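Local coordinates for putative DNA-binding protein (Ralstonia eutropha, PDB 3HWU) that is of unknown function but carries a Plants and Prokaryotes Conserved (PCC) domain and may bind DNA, at residues E3-M17 against D23-E36. Sequence-based numbering, arbitrary orientation. Where two conformers were deposited one is given.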
ATOM      1  N   GLU A   3     -12.097  21.124  13.862  0.50 28.22           N
ATOM      2  CA  GLU A   3     -11.388  21.080  12.582  0.50 26.37           C
ATOM      3  C   GLU A   3     -11.688  19.829  11.768  0.50 24.56           C
ATOM      4  O   GLU A   3     -11.886  19.873  10.545  0.50 24.05           O
ATOM      5  CB  GLU A   3      -9.904  21.143  12.837  0.50 26.61           C
ATOM      6  CG  GLU A   3      -9.122  21.393  11.586  0.50 25.32           C
ATOM      7  CD  GLU A   3      -7.696  21.816  11.875  0.50 26.65           C
ATOM      8  OE1 GLU A   3      -7.351  21.994  13.079  0.50 29.12           O
ATOM      9  OE2 GLU A   3      -6.925  21.986  10.898  0.50 24.37           O
ATOM     10  N   LEU A   4     -11.711  18.707  12.465  1.00 22.80           N
ATOM     11  CA  LEU A   4     -11.819  17.403  11.822  1.00 20.79           C
ATOM     12  C   LEU A   4     -13.234  16.895  11.777  1.00 20.59           C
ATOM     13  O   LEU A   4     -13.429  15.744  11.425  1.00 19.15           O
ATOM     14  CB  LEU A   4     -10.944  16.375  12.567  1.00 21.50           C
ATOM     15  CG  LEU A   4      -9.444  16.514  12.408  1.00 20.97           C
ATOM     16  CD1 LEU A   4      -8.734  15.389  13.149  1.00 21.89           C
ATOM     17  CD2 LEU A   4      -9.048  16.549  10.963  1.00 23.54           C
ATOM     18  N   LYS A   5     -14.224  17.753  12.101  1.00 21.30           N
ATOM     19  CA  LYS A   5     -15.607  17.349  12.085  1.00 22.12           C
ATOM     20  C   LYS A   5     -15.973  16.770  10.747  1.00 21.12           C
ATOM     21  O   LYS A   5     -15.756  17.402   9.697  1.00 22.48           O
ATOM     22  CB  LYS A   5     -16.535  18.526  12.424  1.00 22.88           C
ATOM     23  CG  LYS A   5     -17.989  18.207  12.152  1.00 24.76           C
ATOM     24  N   GLY A   6     -16.512  15.557  10.790  1.00 20.24           N
ATOM     25  CA  GLY A   6     -16.961  14.857   9.605  1.00 19.96           C
ATOM     26  C   GLY A   6     -15.885  14.256   8.709  1.00 17.57           C
ATOM     27  O   GLY A   6     -16.178  13.818   7.591  1.00 18.83           O
ATOM     28  N   LYS A   7     -14.642  14.269   9.166  1.00 14.75           N
ATOM     29  CA  LYS A   7     -13.535  13.843   8.312  1.00 13.27           C
ATOM     30  C   LYS A   7     -13.017  12.450   8.695  1.00 13.13           C
ATOM     31  O   LYS A   7     -12.159  11.932   7.991  1.00 12.16           O
ATOM     32  CB  LYS A   7     -12.349  14.817   8.374  1.00 14.57           C
ATOM     33  CG  LYS A   7     -12.617  16.282   7.996  1.00 18.34           C
ATOM     34  CD  LYS A   7     -12.846  16.474   6.536  1.00 19.63           C
ATOM     35  CE  LYS A   7     -13.050  17.951   6.125  1.00 17.50           C
ATOM     36  NZ  LYS A   7     -11.851  18.769   6.026  1.00 18.88           N
ATOM     37  N   TYR A   8     -13.504  11.842   9.767  1.00 11.81           N
ATOM     38  CA  TYR A   8     -13.090  10.489  10.081  1.00 11.95           C
ATOM     39  C   TYR A   8     -14.163   9.744  10.852  1.00 11.83           C
ATOM     40  O   TYR A   8     -15.103  10.348  11.421  1.00 13.10           O
ATOM     41  CB  TYR A   8     -11.751  10.480  10.829  1.00 11.93           C
ATOM     42  CG  TYR A   8     -11.761  11.066  12.221  1.00 13.51           C
ATOM     43  CD1 TYR A   8     -11.622  12.409  12.412  1.00 15.48           C
ATOM     44  CD2 TYR A   8     -11.852  10.249  13.337  1.00 15.13           C
ATOM     45  CE1 TYR A   8     -11.594  12.940  13.690  1.00 17.77           C
ATOM     46  CE2 TYR A   8     -11.822  10.778  14.621  1.00 17.33           C
ATOM     47  CZ  TYR A   8     -11.698  12.106  14.783  1.00 17.53           C
ATOM     48  OH  TYR A   8     -11.662  12.617  16.064  1.00 19.80           O
HETATM   49  N   MSE A   9     -13.998   8.431  10.895  1.00 11.14           N
HETATM   50  CA  MSE A   9     -14.826   7.525  11.688  1.00 11.91           C
HETATM   51  C   MSE A   9     -13.941   6.505  12.392  1.00 11.30           C
HETATM   52  O   MSE A   9     -12.898   6.106  11.875  1.00 11.28           O
HETATM   53  CB  MSE A   9     -15.904   6.815  10.848  1.00 14.67           C
HETATM   54  CG  MSE A   9     -15.459   5.660  10.006  1.00 16.46           C
HETATM   55 SE   MSE A   9     -16.941   4.949   8.941  0.75 13.76          SE
HETATM   56  CE  MSE A   9     -15.975   3.369   8.535  1.00 13.30           C
ATOM     57  N   LYS A  10     -14.363   6.095  13.572  1.00 12.20           N
ATOM     58  CA  LYS A  10     -13.700   5.009  14.294  1.00 12.28           C
ATOM     59  C   LYS A  10     -14.036   3.679  13.645  1.00 11.93           C
ATOM     60  O   LYS A  10     -15.211   3.409  13.354  1.00 13.55           O
ATOM     61  CB  LYS A  10     -14.109   5.023  15.797  1.00 13.99           C
ATOM     62  CG  LYS A  10     -13.236   4.119  16.698  1.00 15.33           C
ATOM     63  CD  LYS A  10     -13.768   3.863  18.096  1.00 20.71           C
ATOM     64  CE  LYS A  10     -12.955   2.688  18.803  1.00 24.06           C
ATOM     65  NZ  LYS A  10     -12.687   1.314  18.034  1.00 26.90           N
ATOM     66  N   THR A  11     -12.995   2.866  13.455  1.00 10.99           N
ATOM     67  CA  THR A  11     -13.142   1.505  12.940  1.00 11.25           C
ATOM     68  C   THR A  11     -12.647   0.515  14.004  1.00 11.00           C
ATOM     69  O   THR A  11     -11.950   0.904  14.946  1.00 12.12           O
ATOM     70  CB  THR A  11     -12.354   1.310  11.654  1.00  9.87           C
ATOM     71  OG1 THR A  11     -10.976   1.464  11.973  1.00 11.47           O
ATOM     72  CG2 THR A  11     -12.774   2.335  10.581  1.00 10.89           C
ATOM     73  N   PRO A  12     -12.926  -0.781  13.824  1.00 10.83           N
ATOM     74  CA  PRO A  12     -12.433  -1.738  14.825  1.00 11.89           C
ATOM     75  C   PRO A  12     -10.931  -1.707  15.056  1.00 12.77           C
ATOM     76  O   PRO A  12     -10.467  -1.916  16.183  1.00 14.31           O
ATOM     77  CB  PRO A  12     -12.924  -3.083  14.302  1.00 12.45           C
ATOM     78  CG  PRO A  12     -14.219  -2.744  13.581  1.00 14.50           C
ATOM     79  CD  PRO A  12     -13.906  -1.401  12.903  1.00 11.71           C
ATOM     80  N   THR A  13     -10.166  -1.452  14.001  1.00 11.75           N
ATOM     81  CA  THR A  13      -8.722  -1.460  14.082  1.00 11.76           C
ATOM     82  C   THR A  13      -8.073  -0.078  14.159  1.00 10.37           C
ATOM     83  O   THR A  13      -6.861   0.012  14.287  1.00 10.91           O
ATOM     84  CB  THR A  13      -8.144  -2.228  12.885  1.00 12.17           C
ATOM     85  OG1 THR A  13      -8.572  -1.611  11.679  1.00 13.49           O
ATOM     86  CG2 THR A  13      -8.585  -3.719  12.895  1.00 15.03           C
ATOM     87  N   GLY A  14      -8.865   0.995  14.086  1.00 10.07           N
ATOM     88  CA  GLY A  14      -8.276   2.316  14.107  1.00 10.33           C
ATOM     89  C   GLY A  14      -9.280   3.363  13.638  1.00  9.63           C
ATOM     90  O   GLY A  14     -10.301   3.589  14.321  1.00 10.11           O
ATOM     91  N   TYR A  15      -8.997   4.022  12.511  1.00  9.17           N
ATOM     92  CA  TYR A  15      -9.880   5.044  11.957  1.00  9.76           C
ATOM     93  C   TYR A  15      -9.873   4.937  10.444  1.00  9.69           C
ATOM     94  O   TYR A  15      -8.913   4.422   9.841  1.00 10.78           O
ATOM     95  CB  TYR A  15      -9.369   6.463  12.321  1.00 11.69           C
ATOM     96  CG  TYR A  15      -9.347   6.689  13.802  1.00 11.39           C
ATOM     97  CD1 TYR A  15     -10.505   7.012  14.501  1.00 13.05           C
ATOM     98  CD2 TYR A  15      -8.181   6.541  14.522  1.00 12.66           C
ATOM     99  CE1 TYR A  15     -10.472   7.191  15.899  1.00 13.93           C
ATOM    100  CE2 TYR A  15      -8.152   6.721  15.905  1.00 14.41           C
ATOM    101  CZ  TYR A  15      -9.288   7.013  16.572  1.00 16.21           C
ATOM    102  OH  TYR A  15      -9.240   7.132  17.949  1.00 19.64           O
ATOM    103  N   LEU A  16     -10.915   5.471   9.822  1.00  9.68           N
ATOM    104  CA  LEU A  16     -10.946   5.732   8.378  1.00  9.43           C
ATOM    105  C   LEU A  16     -11.169   7.231   8.243  1.00  9.16           C
ATOM    106  O   LEU A  16     -12.125   7.785   8.808  1.00 10.39           O
ATOM    107  CB  LEU A  16     -12.120   4.993   7.710  1.00  9.75           C
ATOM    108  CG  LEU A  16     -12.281   5.223   6.210  1.00 10.63           C
ATOM    109  CD1 LEU A  16     -11.110   4.658   5.371  1.00 12.26           C
ATOM    110  CD2 LEU A  16     -13.632   4.663   5.714  1.00 11.89           C
HETATM  111  N   MSE A  17     -10.305   7.880   7.478  0.50  9.36           N
HETATM  112  CA  MSE A  17     -10.390   9.315   7.277  0.50  9.86           C
HETATM  113  C   MSE A  17     -10.691   9.619   5.797  0.50  8.75           C
HETATM  114  O   MSE A  17     -10.102   8.999   4.909  0.50  9.40           O
HETATM  115  CB  MSE A  17      -9.069   9.942   7.741  0.50 10.74           C
HETATM  116  CG  MSE A  17      -8.887  11.425   7.537  0.50 11.68           C
HETATM  117 SE   MSE A  17      -7.297  12.110   8.461  0.38 14.47          SE
HETATM  118  CE  MSE A  17      -8.323  12.964   9.698  0.50  8.09           C
ATOM    119  N   ASP A  23      -7.737  20.171   1.748  1.00  9.78           N
ATOM    120  CA  ASP A  23      -7.148  19.692   3.011  1.00 10.11           C
ATOM    121  C   ASP A  23      -5.668  19.348   2.842  1.00  9.53           C
ATOM    122  O   ASP A  23      -5.271  18.665   1.904  1.00 10.08           O
ATOM    123  CB  ASP A  23      -7.883  18.459   3.539  1.00  9.77           C
ATOM    124  CG  ASP A  23      -9.277  18.742   4.064  1.00 10.93           C
ATOM    125  OD1 ASP A  23      -9.582  19.923   4.385  1.00 13.87           O
ATOM    126  OD2 ASP A  23     -10.070  17.773   4.267  1.00 11.73           O
ATOM    127  N   ASN A  24      -4.890  19.766   3.828  0.70  9.64           N
ATOM    128  CA  ASN A  24      -3.490  19.472   3.924  0.70  9.40           C
ATOM    129  C   ASN A  24      -3.325  18.106   4.600  0.70  9.36           C
ATOM    130  O   ASN A  24      -3.667  17.946   5.769  0.70  9.81           O
ATOM    131  CB  ASN A  24      -2.763  20.554   4.730  0.70  9.99           C
ATOM    132  CG  ASN A  24      -1.284  20.290   4.817  0.70 10.86           C
ATOM    133  OD1 ASN A  24      -0.886  19.237   5.307  0.70 11.57           O
ATOM    134  ND2 ASN A  24      -0.449  21.207   4.288  0.70 16.49           N
ATOM    135  N   VAL A  25      -2.875  17.122   3.844  1.00  8.09           N
ATOM    136  CA  VAL A  25      -3.013  15.717   4.297  1.00  9.09           C
ATOM    137  C   VAL A  25      -2.186  15.401   5.538  1.00  9.04           C
ATOM    138  O   VAL A  25      -2.701  14.846   6.518  1.00  9.68           O
ATOM    139  CB  VAL A  25      -2.696  14.772   3.136  1.00  8.96           C
ATOM    140  CG1 VAL A  25      -2.682  13.278   3.602  1.00 10.01           C
ATOM    141  CG2 VAL A  25      -3.711  14.948   1.971  1.00 10.60           C
ATOM    142  N   LEU A  26      -0.894  15.723   5.521  1.00  9.22           N
ATOM    143  CA  LEU A  26      -0.087  15.358   6.688  1.00  9.27           C
ATOM    144  C   LEU A  26      -0.510  16.166   7.915  1.00  9.68           C
ATOM    145  O   LEU A  26      -0.485  15.656   9.018  1.00  9.98           O
ATOM    146  CB  LEU A  26       1.426  15.447   6.446  1.00 10.23           C
ATOM    147  CG  LEU A  26       1.931  14.654   5.213  1.00 10.54           C
ATOM    148  CD1 LEU A  26       3.443  14.767   5.197  1.00 13.76           C
ATOM    149  CD2 LEU A  26       1.517  13.214   5.235  1.00 12.53           C
ATOM    150  N   GLN A  27      -0.867  17.431   7.715  1.00 10.15           N
ATOM    151  CA  GLN A  27      -1.353  18.237   8.841  1.00 10.80           C
ATOM    152  C   GLN A  27      -2.653  17.672   9.417  1.00 10.47           C
ATOM    153  O   GLN A  27      -2.838  17.663  10.640  1.00 11.21           O
ATOM    154  CB  GLN A  27      -1.521  19.707   8.407  1.00 11.01           C
ATOM    155  CG  GLN A  27      -0.213  20.403   8.095  1.00 15.76           C
ATOM    156  CD  GLN A  27      -0.352  21.821   7.573  1.00 17.65           C
ATOM    157  OE1 GLN A  27      -1.471  22.375   7.451  1.00 21.65           O
ATOM    158  NE2 GLN A  27       0.783  22.418   7.260  1.00 23.33           N
ATOM    159  N   ASN A  28      -3.546  17.175   8.578  1.00  9.80           N
ATOM    160  CA  ASN A  28      -4.766  16.572   9.113  1.00  9.87           C
ATOM    161  C   ASN A  28      -4.452  15.272   9.880  1.00 10.20           C
ATOM    162  O   ASN A  28      -5.111  14.971  10.864  1.00 10.61           O
ATOM    163  CB  ASN A  28      -5.783  16.334   7.995  1.00 11.45           C
ATOM    164  CG  ASN A  28      -6.695  17.520   7.771  1.00 12.03           C
ATOM    165  OD1 ASN A  28      -7.748  17.590   8.425  1.00 16.10           O
ATOM    166  ND2 ASN A  28      -6.347  18.413   6.887  1.00 12.95           N
ATOM    167  N   LEU A  29      -3.463  14.506   9.436  1.00 10.03           N
ATOM    168  CA  LEU A  29      -3.023  13.325  10.204  1.00  9.51           C
ATOM    169  C   LEU A  29      -2.391  13.708  11.553  1.00 10.22           C
ATOM    170  O   LEU A  29      -2.618  13.039  12.567  1.00 10.50           O
ATOM    171  CB  LEU A  29      -2.049  12.494   9.373  1.00  9.94           C
ATOM    172  CG  LEU A  29      -2.736  11.648   8.288  1.00  9.72           C
ATOM    173  CD1 LEU A  29      -1.699  11.199   7.238  1.00 11.20           C
ATOM    174  CD2 LEU A  29      -3.485  10.442   8.907  1.00 12.38           C
ATOM    175  N   GLU A  30      -1.598  14.780  11.557  1.00  9.61           N
ATOM    176  CA  GLU A  30      -1.106  15.333  12.815  1.00 10.84           C
ATOM    177  C   GLU A  30      -2.245  15.705  13.739  1.00 10.52           C
ATOM    178  O   GLU A  30      -2.200  15.415  14.949  1.00 11.08           O
ATOM    179  CB  GLU A  30      -0.247  16.560  12.557  1.00 11.09           C
ATOM    180  CG  GLU A  30       1.075  16.258  11.837  1.00 13.14           C
ATOM    181  CD  GLU A  30       1.825  17.479  11.275  1.00 15.74           C
ATOM    182  OE1 GLU A  30       1.282  18.595  11.281  1.00 17.63           O
ATOM    183  OE2 GLU A  30       2.962  17.258  10.785  1.00 21.23           O
ATOM    184  N   GLN A  31      -3.266  16.382  13.196  1.00 10.22           N
ATOM    185  CA  GLN A  31      -4.398  16.757  14.030  1.00 11.94           C
ATOM    186  C   GLN A  31      -5.185  15.537  14.553  1.00 10.90           C
ATOM    187  O   GLN A  31      -5.676  15.553  15.695  1.00 12.69           O
ATOM    188  CB  GLN A  31      -5.321  17.715  13.256  1.00 13.32           C
ATOM    189  CG  GLN A  31      -6.364  18.357  14.177  1.00 14.80           C
ATOM    190  CD  GLN A  31      -5.729  19.271  15.181  1.00 18.99           C
ATOM    191  OE1 GLN A  31      -4.778  20.007  14.859  1.00 21.33           O
ATOM    192  NE2 GLN A  31      -6.209  19.215  16.426  1.00 20.79           N
ATOM    193  N   LEU A  32      -5.363  14.503  13.727  1.00 10.82           N
ATOM    194  CA  LEU A  32      -5.995  13.292  14.211  1.00 10.74           C
ATOM    195  C   LEU A  32      -5.187  12.692  15.388  1.00 11.18           C
ATOM    196  O   LEU A  32      -5.751  12.239  16.395  1.00 11.98           O
ATOM    197  CB  LEU A  32      -6.092  12.271  13.069  1.00 10.94           C
ATOM    198  CG  LEU A  32      -6.754  10.933  13.431  1.00 11.54           C
ATOM    199  CD1 LEU A  32      -8.234  11.032  13.599  1.00 14.23           C
ATOM    200  CD2 LEU A  32      -6.428   9.875  12.344  1.00 13.26           C
ATOM    201  N   ALA A  33      -3.872  12.670  15.228  1.00 10.66           N
ATOM    202  CA  ALA A  33      -3.001  12.140  16.294  1.00 11.05           C
ATOM    203  C   ALA A  33      -3.205  12.893  17.613  1.00 12.40           C
ATOM    204  O   ALA A  33      -3.293  12.290  18.699  1.00 12.15           O
ATOM    205  CB  ALA A  33      -1.509  12.169  15.844  1.00 11.58           C
ATOM    206  N   ARG A  34      -3.271  14.220  17.515  0.50 12.86           N
ATOM    207  CA  ARG A  34      -3.487  15.037  18.693  0.50 14.83           C
ATOM    208  C   ARG A  34      -4.909  14.918  19.259  0.50 14.69           C
ATOM    209  O   ARG A  34      -5.053  14.838  20.488  0.50 15.59           O
ATOM    210  CB  ARG A  34      -3.145  16.502  18.401  0.50 14.79           C
ATOM    211  CG  ARG A  34      -1.694  16.868  18.228  0.50 16.89           C
ATOM    212  CD  ARG A  34      -1.549  18.406  18.210  0.50 17.82           C
ATOM    213  NE  ARG A  34      -2.169  18.956  17.010  0.50 19.05           N
ATOM    214  CZ  ARG A  34      -1.533  19.104  15.859  0.50 20.71           C
ATOM    215  NH1 ARG A  34      -0.241  18.806  15.779  0.50 23.08           N
ATOM    216  NH2 ARG A  34      -2.170  19.569  14.794  0.50 18.96           N
ATOM    217  N   ASP A  35      -5.952  14.903  18.415  1.00 14.46           N
ATOM    218  CA  ASP A  35      -7.352  14.856  18.862  1.00 15.53           C
ATOM    219  C   ASP A  35      -7.741  13.520  19.446  1.00 16.54           C
ATOM    220  O   ASP A  35      -8.526  13.440  20.393  1.00 17.18           O
ATOM    221  CB  ASP A  35      -8.364  15.183  17.746  1.00 16.81           C
ATOM    222  CG  ASP A  35      -8.370  16.637  17.328  1.00 18.80           C
ATOM    223  OD1 ASP A  35      -7.657  17.461  17.941  1.00 20.49           O
ATOM    224  OD2 ASP A  35      -9.115  16.923  16.339  1.00 22.10           O
ATOM    225  N   GLU A  36      -7.185  12.451  18.887  1.00 15.69           N
ATOM    226  CA  GLU A  36      -7.518  11.112  19.321  1.00 15.41           C
ATOM    227  C   GLU A  36      -6.381  10.516  20.178  1.00 13.10           C
ATOM    228  O   GLU A  36      -6.466   9.330  20.551  1.00 16.76           O
ATOM    229  CB  GLU A  36      -7.822  10.203  18.113  1.00 16.11           C
ATOM    230  CG  GLU A  36      -9.122  10.536  17.400  1.00 18.22           C
ATOM    231  CD  GLU A  36     -10.390  10.236  18.195  1.00 20.43           C
ATOM    232  OE1 GLU A  36     -10.383   9.287  19.011  1.00 26.77           O
ATOM    233  OE2 GLU A  36     -11.413  10.928  17.966  1.00 23.49           O
TER
HETATM  234  O   HOH W   1     -10.100  19.021   8.233  1.00 22.08           O
HETATM  235  O   HOH W   2     -11.622  15.478  16.254  1.00 27.42           O
HETATM  236  O   HOH W   3      -6.418   6.639  19.552  1.00 20.66           O
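Tyr8 and Tyr15, on the beta hairpin formed by strands 8-11 and 14-17, face helix 25-35, whose axis passes 11.4 Å from that of strand 14-17 at 145°, roughly antiparallel. This is the edge of the PCC-domain fold: the hairpin lies at one edge of the large antiparallel sheet within this chain, a type I turn from Thr11 to Gly14 joins its strands, and the helix lies on the sheet, with Val25 and Ala33 packing on strands farther in. The loop before strand 8-11 folds over the helix, bringing Leu4 and Leu32 together.

Leu32 is the apolar centre. Its CG stands anti to the backbone N (chi1 -180°), which carries CD1 over the middle of the Tyr8 ring, 3.5 Å from the centroid and almost on the ring normal, a CH-pi contact. In one of its two conformers, selenomethionine Met17 sets CE 4.1 Å from Leu32 CB and SE against Leu29 CD2. Leu4 spreads its two methyls along the helix, CD1 against Leu32 N at 3.5 Å and CD2 beside Asn28 OD1.

Polar groups close both ends. Near the start of the helix, Lys7 NZ makes a salt bridge with Asp23, meeting OD2 at 2.7 Å on its syn side; Arg20 N also bonds OD2. A water accepts from Lys7 NZ and donates to Glu3 O and Asn28 OD1.

At the far end the Glu36 carboxylate lies between two phenols. Tyr15 OH makes a weak bond to Glu36 OE1 at 2.7 Å, its proton having another acceptor within reach, whereas Tyr8 OH donates to the anti lone pair of Glu36 OE2 at 2.6 Å, with the ring and carboxylate planes 76° apart.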